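Long-range contacts in scarecrow-like protein 3 (Arabidopsis thaliana, PDB 6KPB), which probably acts as a nuclear transcription factor of the GRAS family in plant development and binds zinc-finger proteins of the IDD group, JKD/IDD10 among them: residues 105-110 / 406-411; 150-155 / 439-444; 166-171 / 244-249; 249-254 / 342-347; 353-358 / 414-419. One frame throughout, in Å; residues are numbered along the deposited sequence.

Contact 1: 105-110 / 406-411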
# COMPACT_ATOMS: atom_id res chain seq x y z
N ALA A 105 4.86 3.44 17.78
CA ALA A 105 3.46 3.05 17.78
C ALA A 105 3.28 1.63 17.26
O ALA A 105 2.37 0.91 17.70
CB ALA A 105 2.64 4.03 16.95
N ASN A 106 4.13 1.20 16.33
CA ASN A 106 4.06 -0.18 15.85
C ASN A 106 4.47 -1.16 16.94
O ASN A 106 3.90 -2.25 17.04
CB ASN A 106 4.94 -0.35 14.61
CG ASN A 106 4.16 -0.84 13.40
OD1 ASN A 106 3.53 -0.05 12.70
ND2 ASN A 106 4.21 -2.14 13.16
N ARG A 107 5.45 -0.79 17.76
CA ARG A 107 5.92 -1.70 18.81
C ARG A 107 4.84 -1.94 19.85
O ARG A 107 4.58 -3.09 20.23
CB ARG A 107 7.18 -1.14 19.46
CG ARG A 107 7.78 -2.07 20.51
CD ARG A 107 9.03 -1.48 21.13
NE ARG A 107 9.67 -2.44 22.03
CZ ARG A 107 10.56 -3.35 21.65
NH1 ARG A 107 10.92 -3.43 20.37
NH2 ARG A 107 11.08 -4.18 22.53
N ILE A 108 4.21 -0.88 20.34
CA ILE A 108 3.15 -1.05 21.33
C ILE A 108 1.93 -1.72 20.72
O ILE A 108 1.13 -2.32 21.44
CB ILE A 108 2.75 0.29 21.96
CG1 ILE A 108 1.99 1.16 20.96
CG2 ILE A 108 3.97 1.03 22.44
CD1 ILE A 108 1.93 2.61 21.36
N LEU A 109 1.76 -1.62 19.40
CA LEU A 109 0.69 -2.37 18.74
C LEU A 109 0.95 -3.87 18.83
O LEU A 109 0.01 -4.65 18.92
CB LEU A 109 0.56 -1.93 17.28
CG LEU A 109 -0.71 -2.35 16.56
CD1 LEU A 109 -1.94 -1.78 17.26
CD2 LEU A 109 -0.67 -1.90 15.10
N LYS A 110 2.22 -4.27 18.81
CA LYS A 110 2.56 -5.69 18.94
C LYS A 110 2.30 -6.22 20.34
O LYS A 110 2.28 -7.44 20.52
CB LYS A 110 4.02 -5.93 18.56
CG LYS A 110 4.33 -5.74 17.08
CD LYS A 110 5.72 -6.24 16.75
CE LYS A 110 5.97 -6.26 15.26
NZ LYS A 110 7.22 -7.00 14.92
N SER A 406 10.67 -1.58 16.50
CA SER A 406 9.41 -2.27 16.74
C SER A 406 9.49 -3.78 16.64
O SER A 406 8.49 -4.45 16.93
CB SER A 406 8.34 -1.75 15.77
OG SER A 406 8.57 -2.21 14.46
N CYS A 407 10.62 -4.35 16.23
CA CYS A 407 10.74 -5.79 16.04
C CYS A 407 11.67 -6.41 17.08
O CYS A 407 12.51 -5.73 17.68
CB CYS A 407 11.23 -6.12 14.63
SG CYS A 407 10.02 -5.78 13.33
N GLU A 408 11.51 -7.72 17.27
CA GLU A 408 12.32 -8.48 18.21
C GLU A 408 12.56 -9.88 17.66
O GLU A 408 11.92 -10.31 16.69
CB GLU A 408 11.67 -8.56 19.59
CG GLU A 408 11.83 -7.31 20.45
CD GLU A 408 13.28 -7.04 20.81
OE1 GLU A 408 14.11 -7.98 20.75
OE2 GLU A 408 13.60 -5.89 21.17
N GLY A 409 13.48 -10.59 18.30
CA GLY A 409 13.78 -11.96 17.90
C GLY A 409 14.30 -12.03 16.48
O GLY A 409 15.05 -11.17 16.02
N PHE A 410 13.89 -13.09 15.77
CA PHE A 410 14.28 -13.25 14.37
C PHE A 410 13.69 -12.17 13.48
O PHE A 410 14.26 -11.88 12.42
CB PHE A 410 13.86 -14.63 13.87
N GLU A 411 12.57 -11.56 13.88
CA GLU A 411 11.93 -10.54 13.05
C GLU A 411 12.78 -9.28 12.92
O GLU A 411 12.56 -8.50 11.98
CB GLU A 411 10.56 -10.18 13.62
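Ser406 lies against the last turns of helix 92-109: its CB sits 3.6 Å from the backbone N of Arg107 and 3.9 Å from Asn106 CB, with the alpha carbons of Arg107 and Ser406 only 4.1 Å apart. Its OG turns instead to Lys402 O, one turn back in helix 387-406, and its carbonyl O comes 3.3 Å from Lys110 CD, where the extended lysine chain passes. At Cys407 the SG meets the end of that chain, 3.4 Å from Lys110 NZ. Glu408 then reaches back to Arg107. The arginine has CG anti to its backbone N (chi1 -177°) and stays extended as far as NE, while the glutamate bends at chi2; NH2 and OE2 form a salt bridge of 3.3 Å, a weak hydrogen bond though fairly straight (162°). OE2 lies near the guanidinium plane, but the carboxylate plane is turned 82° from it. Arg107 NH1 bonds to Ile405 O, and Glu408 OE2 also serves Arg363 and Arg412. The contact thus joins the predicted LRI and SAW regions at the surface, and with three arginines around one carboxylate, Glu408 is probably held as the anion.

Contact 2: 150-155 / 439-444; sequences YLLTNR and YAMLQA
An antiparallel helix pair brings the predicted VHIID and SAW regions together: helix 145-160, packed on the central sheet of the GRAS domain, runs beside helix 438-448 with local axes 9.4 Å apart and their directions 159° from each other. The small side chain of Ala440 permits the closest backbone approach, 6.0 Å between the alpha carbons of Leu152 and Ala440. Leu152 carries the inner half of the interface through one branch. Its CD2 lies 3.5 Å from Ala440 O and 3.9 Å from Ala440 CB, and also reaches Met441 SD and Ala444 CB, so a single methyl is lodged among three residues of the facing helix. Leu151, by contrast, has CG anti to the backbone N (chi1 -165°), beside its carbonyl carbon. Its CD2 serves the outer half, where it meets Gln443 OE1 at 3.8 Å and Ala440 O; the two side chains of Leu151 and Gln443 cross at about a right angle. Beyond this layer, Leu152 and Met441 both rest on Leu436 and on Ala465 of strand 464-469, and Ala444 on Ile458 of strand 456-461, so the pair also rests on the C-terminal strands of the same mixed sheet. At the more polar margin Arg155 packs its aliphatic part on Ala440, CG to CB 3.9 Å. Bends at chi2 and chi3 fold the rest of the chain, and the guanidinium meets Gln443 OE1 near its own plane, the amide plane being turned 65° from it.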
# COMPACT_ATOMS: atom_id res chain seq x y z
N TYR A 150 31.82 -0.16 -3.78
CA TYR A 150 32.11 -0.86 -5.03
C TYR A 150 33.54 -0.64 -5.48
O TYR A 150 34.23 -1.58 -5.90
CB TYR A 150 31.13 -0.43 -6.12
CG TYR A 150 29.69 -0.83 -5.86
CD1 TYR A 150 29.38 -1.83 -4.95
CD2 TYR A 150 28.65 -0.20 -6.52
CE1 TYR A 150 28.07 -2.20 -4.71
CE2 TYR A 150 27.33 -0.56 -6.29
CZ TYR A 150 27.05 -1.56 -5.39
OH TYR A 150 25.74 -1.91 -5.16
N LEU A 151 34.02 0.61 -5.41
CA LEU A 151 35.38 0.91 -5.83
C LEU A 151 36.39 0.15 -4.98
O LEU A 151 37.32 -0.47 -5.51
CB LEU A 151 35.63 2.42 -5.75
CG LEU A 151 36.85 3.04 -6.44
CD1 LEU A 151 36.62 4.54 -6.62
CD2 LEU A 151 38.14 2.81 -5.66
N LEU A 152 36.23 0.18 -3.66
CA LEU A 152 37.19 -0.46 -2.77
C LEU A 152 37.17 -1.97 -2.92
O LEU A 152 38.23 -2.62 -2.95
CB LEU A 152 36.92 -0.06 -1.32
CG LEU A 152 37.26 1.39 -0.95
CD1 LEU A 152 36.76 1.73 0.45
CD2 LEU A 152 38.76 1.63 -1.07
N THR A 153 35.98 -2.57 -3.03
CA THR A 153 35.89 -4.02 -3.11
C THR A 153 36.37 -4.53 -4.46
O THR A 153 36.98 -5.60 -4.54
CB THR A 153 34.46 -4.48 -2.84
OG1 THR A 153 33.58 -3.92 -3.82
CG2 THR A 153 34.01 -4.04 -1.45
N ASN A 154 36.09 -3.79 -5.54
CA ASN A 154 36.58 -4.20 -6.85
C ASN A 154 38.10 -4.17 -6.91
O ASN A 154 38.72 -5.06 -7.51
CB ASN A 154 35.98 -3.31 -7.95
CG ASN A 154 34.52 -3.61 -8.20
OD1 ASN A 154 33.98 -4.60 -7.72
ND2 ASN A 154 33.87 -2.75 -8.98
N ARG A 155 38.72 -3.16 -6.30
CA ARG A 155 40.18 -3.12 -6.23
C ARG A 155 40.73 -4.30 -5.45
O ARG A 155 41.72 -4.92 -5.86
CB ARG A 155 40.64 -1.80 -5.61
CG ARG A 155 40.63 -0.62 -6.56
CD ARG A 155 41.86 -0.62 -7.45
NE ARG A 155 41.51 -0.71 -8.87
CZ ARG A 155 41.11 0.33 -9.60
NH1 ARG A 155 41.01 1.53 -9.05
NH2 ARG A 155 40.81 0.16 -10.88
N TYR A 439 46.16 3.41 -2.32
CA TYR A 439 45.72 4.20 -3.47
C TYR A 439 44.27 3.93 -3.83
O TYR A 439 43.61 4.80 -4.42
CB TYR A 439 46.65 3.94 -4.66
CG TYR A 439 48.03 4.51 -4.41
CD1 TYR A 439 48.28 5.86 -4.60
CD2 TYR A 439 49.05 3.71 -3.92
CE1 TYR A 439 49.53 6.39 -4.36
CE2 TYR A 439 50.31 4.24 -3.68
CZ TYR A 439 50.54 5.58 -3.89
OH TYR A 439 51.79 6.11 -3.65
N ALA A 440 43.74 2.76 -3.48
CA ALA A 440 42.30 2.56 -3.56
C ALA A 440 41.58 3.48 -2.58
O ALA A 440 40.53 4.05 -2.90
CB ALA A 440 41.94 1.10 -3.28
N MET A 441 42.15 3.66 -1.38
CA MET A 441 41.61 4.62 -0.43
C MET A 441 41.70 6.04 -0.98
O MET A 441 40.79 6.85 -0.79
CB MET A 441 42.36 4.52 0.90
CG MET A 441 42.18 3.18 1.60
SD MET A 441 40.59 3.05 2.42
CE MET A 441 40.83 4.18 3.79
N LEU A 442 42.80 6.36 -1.67
CA LEU A 442 42.95 7.68 -2.26
C LEU A 442 41.92 7.92 -3.35
O LEU A 442 41.35 9.01 -3.46
CB LEU A 442 44.37 7.86 -2.80
CG LEU A 442 44.72 9.25 -3.33
CD1 LEU A 442 44.71 10.27 -2.19
CD2 LEU A 442 46.07 9.23 -4.02
N GLN A 443 41.66 6.90 -4.18
CA GLN A 443 40.65 7.03 -5.22
C GLN A 443 39.26 7.21 -4.61
O GLN A 443 38.44 7.97 -5.14
CB GLN A 443 40.67 5.81 -6.14
CG GLN A 443 41.65 5.92 -7.29
CD GLN A 443 41.87 4.61 -8.01
OE1 GLN A 443 41.20 3.61 -7.73
NE2 GLN A 443 42.82 4.60 -8.94
N ALA A 444 38.98 6.53 -3.50
CA ALA A 444 37.69 6.68 -2.85
C ALA A 444 37.52 8.08 -2.27
O ALA A 444 36.42 8.65 -2.31
CB ALA A 444 37.53 5.62 -1.76

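Contact 3: 166-171 / 244-249; sequences MVHVID and LRVKTG
Ile170 CD1 overlaps the isobutyl group of Leu244, touching its CD1 at 3.8 Å, while the other branches of the pair, Ile170 CG2 and Leu244 CD2, meet at 3.9 Å. Each residue thus brings two methyl groups to the interface; the side chains cross at about a right angle. Ile170 CD1 also comes within 4.2 Å of Val246 CG2, and therefore touches both Leu244 and Val246. Val246 straddles two partners: with CG1 anti to its backbone N (chi1 -160°), that methyl is directed to the rim of the His168 ring, 3.6 Å from ND1. Leu244 O also approaches this rim, lying in the ring plane 3.8 Å from CE1. Over one face of the imidazole stands Ile170 CG1, 3.8 Å above the plane and offset toward the rim, packing between alternate residues of one strand. His168 and Ile170 belong to the predicted VHIID motif, on strand 166-171 inside the parallel part of the mixed sheet, between strands 196-203 and 251-257, and their side chains share one face of it. The 244-249 loop comes off the short helix 241-244, turns at Arg245 with positive phi, and crosses that face before entering strand 251-257. The polar ends of His168 are held from outside: NE2 bonds to Thr200 OG1 and ND1, weakly, to Glu250 OE1. Leu244 leans further on Thr200 and Val202 of strand 196-203, and Val246 on Leu252.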
# COMPACT_ATOMS: atom_id res chain seq x y z
N MET A 166 40.92 -17.96 -14.18
CA MET A 166 39.54 -18.38 -13.93
C MET A 166 39.07 -17.74 -12.64
O MET A 166 39.59 -18.05 -11.57
CB MET A 166 39.44 -19.90 -13.84
CG MET A 166 39.94 -20.65 -15.07
SD MET A 166 38.59 -21.30 -16.06
CE MET A 166 37.68 -22.21 -14.82
N VAL A 167 38.08 -16.85 -12.74
CA VAL A 167 37.61 -16.07 -11.60
C VAL A 167 36.11 -16.27 -11.45
O VAL A 167 35.36 -16.11 -12.41
CB VAL A 167 37.95 -14.58 -11.77
CG1 VAL A 167 37.18 -13.74 -10.75
CG2 VAL A 167 39.44 -14.35 -11.62
N HIS A 168 35.69 -16.61 -10.23
CA HIS A 168 34.28 -16.76 -9.88
C HIS A 168 33.97 -15.80 -8.75
O HIS A 168 34.56 -15.89 -7.67
CB HIS A 168 33.97 -18.21 -9.47
CG HIS A 168 32.53 -18.44 -9.13
ND1 HIS A 168 32.10 -19.59 -8.51
CD2 HIS A 168 31.43 -17.68 -9.32
CE1 HIS A 168 30.79 -19.53 -8.33
NE2 HIS A 168 30.36 -18.38 -8.81
N VAL A 169 33.05 -14.87 -8.99
CA VAL A 169 32.63 -13.89 -8.00
C VAL A 169 31.21 -14.23 -7.55
O VAL A 169 30.34 -14.50 -8.39
CB VAL A 169 32.69 -12.45 -8.57
CG1 VAL A 169 32.18 -11.46 -7.54
CG2 VAL A 169 34.11 -12.11 -8.99
N ILE A 170 30.99 -14.23 -6.24
CA ILE A 170 29.69 -14.53 -5.66
C ILE A 170 29.14 -13.24 -5.06
O ILE A 170 29.75 -12.67 -4.15
CB ILE A 170 29.78 -15.64 -4.61
CG1 ILE A 170 30.33 -16.92 -5.23
CG2 ILE A 170 28.41 -15.89 -3.99
CD1 ILE A 170 30.47 -18.06 -4.26
N ASP A 171 27.99 -12.80 -5.56
CA ASP A 171 27.33 -11.59 -5.09
C ASP A 171 26.13 -12.01 -4.24
O ASP A 171 25.15 -12.54 -4.77
CB ASP A 171 26.90 -10.71 -6.27
CG ASP A 171 26.37 -9.35 -5.84
OD1 ASP A 171 26.18 -9.13 -4.62
OD2 ASP A 171 26.16 -8.50 -6.72
N LEU A 244 25.39 -22.46 -4.89
CA LEU A 244 26.40 -21.61 -5.50
C LEU A 244 27.17 -22.31 -6.61
O LEU A 244 27.71 -21.64 -7.49
CB LEU A 244 27.37 -21.09 -4.45
CG LEU A 244 26.72 -20.26 -3.35
CD1 LEU A 244 27.72 -19.87 -2.27
CD2 LEU A 244 26.06 -19.03 -3.94
N ARG A 245 27.25 -23.65 -6.57
CA ARG A 245 27.83 -24.45 -7.66
C ARG A 245 29.25 -24.00 -8.00
O ARG A 245 29.61 -23.85 -9.17
CB ARG A 245 26.95 -24.41 -8.91
CG ARG A 245 25.76 -25.36 -8.88
CD ARG A 245 24.81 -25.10 -10.06
NE ARG A 245 23.71 -26.06 -10.07
CZ ARG A 245 22.65 -25.99 -9.27
NH1 ARG A 245 22.53 -25.00 -8.40
NH2 ARG A 245 21.70 -26.92 -9.34
N VAL A 246 30.07 -23.78 -6.98
CA VAL A 246 31.46 -23.42 -7.24
C VAL A 246 32.21 -24.64 -7.76
O VAL A 246 32.08 -25.73 -7.22
CB VAL A 246 32.16 -22.90 -5.96
CG1 VAL A 246 33.39 -22.09 -6.32
CG2 VAL A 246 31.19 -22.08 -5.13
N LYS A 247 33.00 -24.44 -8.81
CA LYS A 247 33.80 -25.50 -9.40
C LYS A 247 35.20 -25.47 -8.80
O LYS A 247 35.60 -24.52 -8.12
CB LYS A 247 33.85 -25.35 -10.92
CG LYS A 247 32.52 -25.62 -11.60
CD LYS A 247 32.44 -24.98 -12.98
CE LYS A 247 31.10 -25.29 -13.64
NZ LYS A 247 30.89 -24.47 -14.87
N THR A 248 35.95 -26.54 -9.04
CA THR A 248 37.29 -26.67 -8.49
C THR A 248 38.31 -26.05 -9.44
O THR A 248 38.16 -26.13 -10.67
CB THR A 248 37.63 -28.14 -8.24
OG1 THR A 248 36.47 -28.82 -7.75
CG2 THR A 248 38.74 -28.28 -7.21
N GLY A 249 39.34 -25.43 -8.88
CA GLY A 249 40.39 -24.84 -9.67
C GLY A 249 40.16 -23.41 -10.11
O GLY A 249 41.00 -22.85 -10.82

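Contact 4: 249-254 / 342-347; sequences GEALAV and SPKVMV
Leu252 O takes the shortest polar bond here, 2.7 Å from Lys344 N, with an N-H...O angle of 146° and the donor tilted 24° from the carbonyl plane. Two more regular bonds follow along the strands: Val254 N to Val345 O at 3.0 Å, and Val347 N to Val254 O at 2.9 Å, the latter nearly along the C=O axis. Val254 thus gives its N-H and its carbonyl to residues flanking Met346, as expected of a parallel bridge, and Val254 O additionally receives a CA-H...O contact from Met346 CA at 3.3 Å. The local strand axes lie 4.8 Å apart and their directions differ by only 16°. Side chains pair on both faces. On one, Ala253 CB meets Val345 CG1 at 3.8 Å beneath helix 145-160, which supplies Ile157 and Ala160. On the other, Val254 CG2 packs at 4.1 Å on Pro343 CB, and Val254 CB faces Met346 CG at 4.2 Å; Pro343 and Met346 are backed by Ile338 of helix 330-340. Lys344 runs extended past Ala251 to a salt bridge between its NZ and Glu164. Strand 251-257 is bonded along its other edge, parallel, to strand 166-171, and strand 345-351, antiparallel, to strand 472-482. Parallel strands with helices on both faces are typical of a three-layer alpha/beta sandwich, consistent with the Rossmann-type clan to which the GRAS family is assigned.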
# COMPACT_ATOMS: atom_id res chain seq x y z
N GLY A 249 39.34 -25.43 -8.88
CA GLY A 249 40.39 -24.84 -9.67
C GLY A 249 40.16 -23.41 -10.11
O GLY A 249 41.00 -22.85 -10.82
N GLU A 250 39.04 -22.80 -9.72
CA GLU A 250 38.74 -21.42 -10.05
C GLU A 250 38.87 -20.55 -8.81
O GLU A 250 38.43 -20.92 -7.72
CB GLU A 250 37.33 -21.28 -10.65
CG GLU A 250 36.22 -21.81 -9.77
CD GLU A 250 34.84 -21.56 -10.36
OE1 GLU A 250 33.85 -21.59 -9.60
OE2 GLU A 250 34.75 -21.34 -11.58
N ALA A 251 39.50 -19.39 -8.98
CA ALA A 251 39.67 -18.46 -7.88
C ALA A 251 38.34 -17.81 -7.53
O ALA A 251 37.55 -17.45 -8.41
CB ALA A 251 40.71 -17.40 -8.23
N LEU A 252 38.08 -17.66 -6.23
CA LEU A 252 36.77 -17.27 -5.73
C LEU A 252 36.87 -15.99 -4.91
O LEU A 252 37.83 -15.78 -4.17
CB LEU A 252 36.17 -18.39 -4.87
CG LEU A 252 34.70 -18.26 -4.49
CD1 LEU A 252 33.82 -18.34 -5.72
CD2 LEU A 252 34.31 -19.33 -3.48
N ALA A 253 35.86 -15.14 -5.06
CA ALA A 253 35.72 -13.93 -4.27
C ALA A 253 34.27 -13.79 -3.84
O ALA A 253 33.36 -14.09 -4.62
CB ALA A 253 36.17 -12.68 -5.05
N VAL A 254 34.06 -13.36 -2.60
CA VAL A 254 32.73 -13.22 -2.02
C VAL A 254 32.52 -11.77 -1.63
O VAL A 254 33.37 -11.17 -0.96
CB VAL A 254 32.54 -14.14 -0.79
CG1 VAL A 254 31.21 -13.87 -0.11
CG2 VAL A 254 32.64 -15.60 -1.21
N SER A 342 36.77 -21.70 0.61
CA SER A 342 38.12 -21.21 0.33
C SER A 342 38.13 -20.01 -0.63
O SER A 342 38.77 -20.07 -1.69
CB SER A 342 38.99 -22.33 -0.22
OG SER A 342 38.60 -22.67 -1.53
N PRO A 343 37.46 -18.91 -0.29
CA PRO A 343 37.56 -17.73 -1.16
C PRO A 343 38.93 -17.09 -1.05
O PRO A 343 39.56 -17.10 0.01
CB PRO A 343 36.46 -16.81 -0.62
CG PRO A 343 36.35 -17.17 0.81
CD PRO A 343 36.57 -18.66 0.85
N LYS A 344 39.40 -16.55 -2.17
CA LYS A 344 40.68 -15.84 -2.15
C LYS A 344 40.55 -14.49 -1.45
O LYS A 344 41.53 -13.99 -0.89
CB LYS A 344 41.22 -15.68 -3.57
CG LYS A 344 42.67 -16.09 -3.72
CD LYS A 344 43.15 -15.93 -5.15
CE LYS A 344 44.65 -16.06 -5.22
NZ LYS A 344 45.15 -15.94 -6.62
N VAL A 345 39.36 -13.90 -1.48
CA VAL A 345 39.09 -12.67 -0.74
C VAL A 345 37.60 -12.60 -0.46
O VAL A 345 36.77 -12.99 -1.29
CB VAL A 345 39.59 -11.42 -1.50
CG1 VAL A 345 38.76 -11.17 -2.76
CG2 VAL A 345 39.57 -10.20 -0.60
N MET A 346 37.25 -12.11 0.73
CA MET A 346 35.89 -11.76 1.07
C MET A 346 35.84 -10.29 1.43
O MET A 346 36.62 -9.83 2.28
CB MET A 346 35.35 -12.60 2.24
CG MET A 346 33.95 -12.20 2.67
SD MET A 346 33.26 -13.26 3.96
CE MET A 346 34.33 -12.85 5.34
N VAL A 347 34.95 -9.55 0.78
CA VAL A 347 34.80 -8.12 1.02
C VAL A 347 33.46 -7.88 1.70
O VAL A 347 32.43 -8.38 1.24
CB VAL A 347 34.93 -7.31 -0.29
CG1 VAL A 347 36.36 -7.41 -0.82
CG2 VAL A 347 33.96 -7.82 -1.34

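Contact 5: 353-358 / 414-419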
# COMPACT_ATOMS: atom_id res chain seq x y z
N SER A 353 27.38 1.08 13.22
CA SER A 353 26.66 1.65 14.34
C SER A 353 26.17 0.53 15.23
O SER A 353 25.82 -0.55 14.76
CB SER A 353 25.47 2.51 13.87
OG SER A 353 25.89 3.55 13.01
N ASP A 354 26.14 0.79 16.54
CA ASP A 354 25.62 -0.17 17.50
C ASP A 354 24.11 -0.01 17.57
O ASP A 354 23.58 0.77 18.37
CB ASP A 354 26.27 0.01 18.87
CG ASP A 354 25.90 -1.09 19.84
OD1 ASP A 354 25.19 -2.04 19.44
OD2 ASP A 354 26.31 -1.01 21.02
N HIS A 355 23.41 -0.74 16.71
CA HIS A 355 21.95 -0.77 16.70
C HIS A 355 21.41 -2.12 17.18
O HIS A 355 20.22 -2.41 16.96
CB HIS A 355 21.42 -0.45 15.31
CG HIS A 355 21.71 0.95 14.86
ND1 HIS A 355 21.57 1.35 13.55
CD2 HIS A 355 22.12 2.04 15.55
CE1 HIS A 355 21.89 2.63 13.45
NE2 HIS A 355 22.23 3.07 14.65
N ASN A 356 22.24 -2.94 17.81
CA ASN A 356 21.84 -4.25 18.30
C ASN A 356 21.87 -4.32 19.82
O ASN A 356 22.04 -5.39 20.40
CB ASN A 356 22.74 -5.34 17.71
CG ASN A 356 22.10 -6.71 17.77
OD1 ASN A 356 20.88 -6.85 17.79
ND2 ASN A 356 22.93 -7.75 17.78
N GLY A 357 21.71 -3.17 20.48
CA GLY A 357 21.68 -3.12 21.92
C GLY A 357 20.58 -3.98 22.51
O GLY A 357 19.61 -4.34 21.84
N SER A 358 20.74 -4.31 23.79
CA SER A 358 19.83 -5.24 24.44
C SER A 358 18.45 -4.63 24.64
O SER A 358 17.43 -5.26 24.33
CB SER A 358 20.43 -5.69 25.77
OG SER A 358 20.70 -4.58 26.61
N GLU A 414 17.69 -5.89 11.04
CA GLU A 414 18.61 -4.76 10.96
C GLU A 414 19.41 -4.61 12.25
O GLU A 414 19.36 -3.60 12.95
CB GLU A 414 17.84 -3.48 10.64
CG GLU A 414 17.20 -3.46 9.25
CD GLU A 414 18.22 -3.62 8.14
OE1 GLU A 414 18.33 -4.74 7.60
OE2 GLU A 414 18.91 -2.64 7.82
N ARG A 415 20.19 -5.65 12.55
CA ARG A 415 21.00 -5.69 13.77
C ARG A 415 22.40 -5.19 13.44
O ARG A 415 23.37 -5.95 13.33
CB ARG A 415 21.01 -7.10 14.36
CG ARG A 415 19.65 -7.57 14.84
CD ARG A 415 19.69 -9.00 15.34
NE ARG A 415 18.46 -9.36 16.03
CZ ARG A 415 18.29 -9.27 17.34
NH1 ARG A 415 19.28 -8.82 18.11
NH2 ARG A 415 17.13 -9.61 17.90
N HIS A 416 22.51 -3.88 13.28
CA HIS A 416 23.77 -3.26 12.92
C HIS A 416 24.72 -3.26 14.12
O HIS A 416 24.32 -3.00 15.25
CB HIS A 416 23.54 -1.83 12.43
CG HIS A 416 22.48 -1.72 11.38
ND1 HIS A 416 21.67 -0.61 11.26
CD2 HIS A 416 22.10 -2.57 10.41
CE1 HIS A 416 20.83 -0.78 10.25
NE2 HIS A 416 21.07 -1.97 9.72
N GLU A 417 25.99 -3.56 13.85
CA GLU A 417 27.03 -3.52 14.87
C GLU A 417 28.26 -2.82 14.31
O GLU A 417 28.40 -2.66 13.09
CB GLU A 417 27.38 -4.92 15.38
CG GLU A 417 26.24 -5.62 16.11
CD GLU A 417 26.70 -6.86 16.86
OE1 GLU A 417 27.70 -7.48 16.44
OE2 GLU A 417 26.06 -7.21 17.88
N LYS A 418 29.14 -2.39 15.20
CA LYS A 418 30.30 -1.61 14.78
C LYS A 418 31.37 -2.51 14.17
O LYS A 418 31.33 -3.74 14.28
CB LYS A 418 30.87 -0.81 15.95
CG LYS A 418 29.98 0.33 16.42
CD LYS A 418 30.79 1.47 17.02
CE LYS A 418 31.48 2.29 15.94
NZ LYS A 418 30.50 2.99 15.06
N LEU A 419 32.35 -1.87 13.53
CA LEU A 419 33.38 -2.59 12.80
C LEU A 419 34.22 -3.47 13.72
O LEU A 419 34.63 -4.57 13.34
CB LEU A 419 34.26 -1.60 12.04
CG LEU A 419 35.56 -2.12 11.42
CD1 LEU A 419 35.28 -3.13 10.32
CD2 LEU A 419 36.39 -0.96 10.89
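Two irregular loops run against each other with directions 123° apart, their alpha carbons pairing from Ser353-Lys418 to Asn356-Arg415, with inverse gamma turns centred on Asp354 and Arg415. His355 N bonds to His416 O at 2.8 Å, coming from above the carbonyl plane. The two imidazoles meet rim to rim, His355 ND1 to His416 ND1 at 3.0 Å, with planes 50° apart; either nitrogen could be the donor. His416 NE2 makes a His-carboxylate hydrogen bond to Glu414 OE2 at 3.0 Å, and His355 NE2 bonds to Thr370 OG1, so that Glu414, His416, His355 and Thr370 form one run of polar contacts. Glu414 O stands over the centre of the His416 ring. Asn356, its CG anti to the backbone N, spreads its amide between two sides. ND2 gives a straight bond to Glu417 OE2 (3.2 Å, 175°) within the amide plane, though above that of the carboxylate. OD1 accepts a hydrogen bond from Arg412 NH2 and, more weakly and bent, one from Arg415 NH1 at 2.6 Å, while Glu417 OE1 is paired with Arg425. Lys418 passes by Asp354 and carries its NZ to a salt bridge with Asp352, whose OD1 also takes the N-H of Leu419. This is a polar loop-to-loop junction between the predicted PFYRE and SAW regions of the GRAS domain, with Lys418 at the N-cap position of helix 419-428.

In the fold
From the N terminus, contact 1 opens at the end of helix 92-109 and closes some 300 residues later, ahead of helix 419-428, tying the N-terminal helices to the start of the SAW region. Contact 2 opens within that loop and closes beyond it on helix 438-448, so the two cross. Nested in both lie contacts 3 and 4, in series and sharing Gly249; their strands 166-171, 251-257 and 345-351 adjoin in the sheet. Thr153 packs on Val347, linking contact 2 to contact 4. Contact 5 joins the loop after strand 345-351 to the loop before helix 419-428; it is nested in contact 2 but crosses contact 1, which it touches through Arg415 and Gly409.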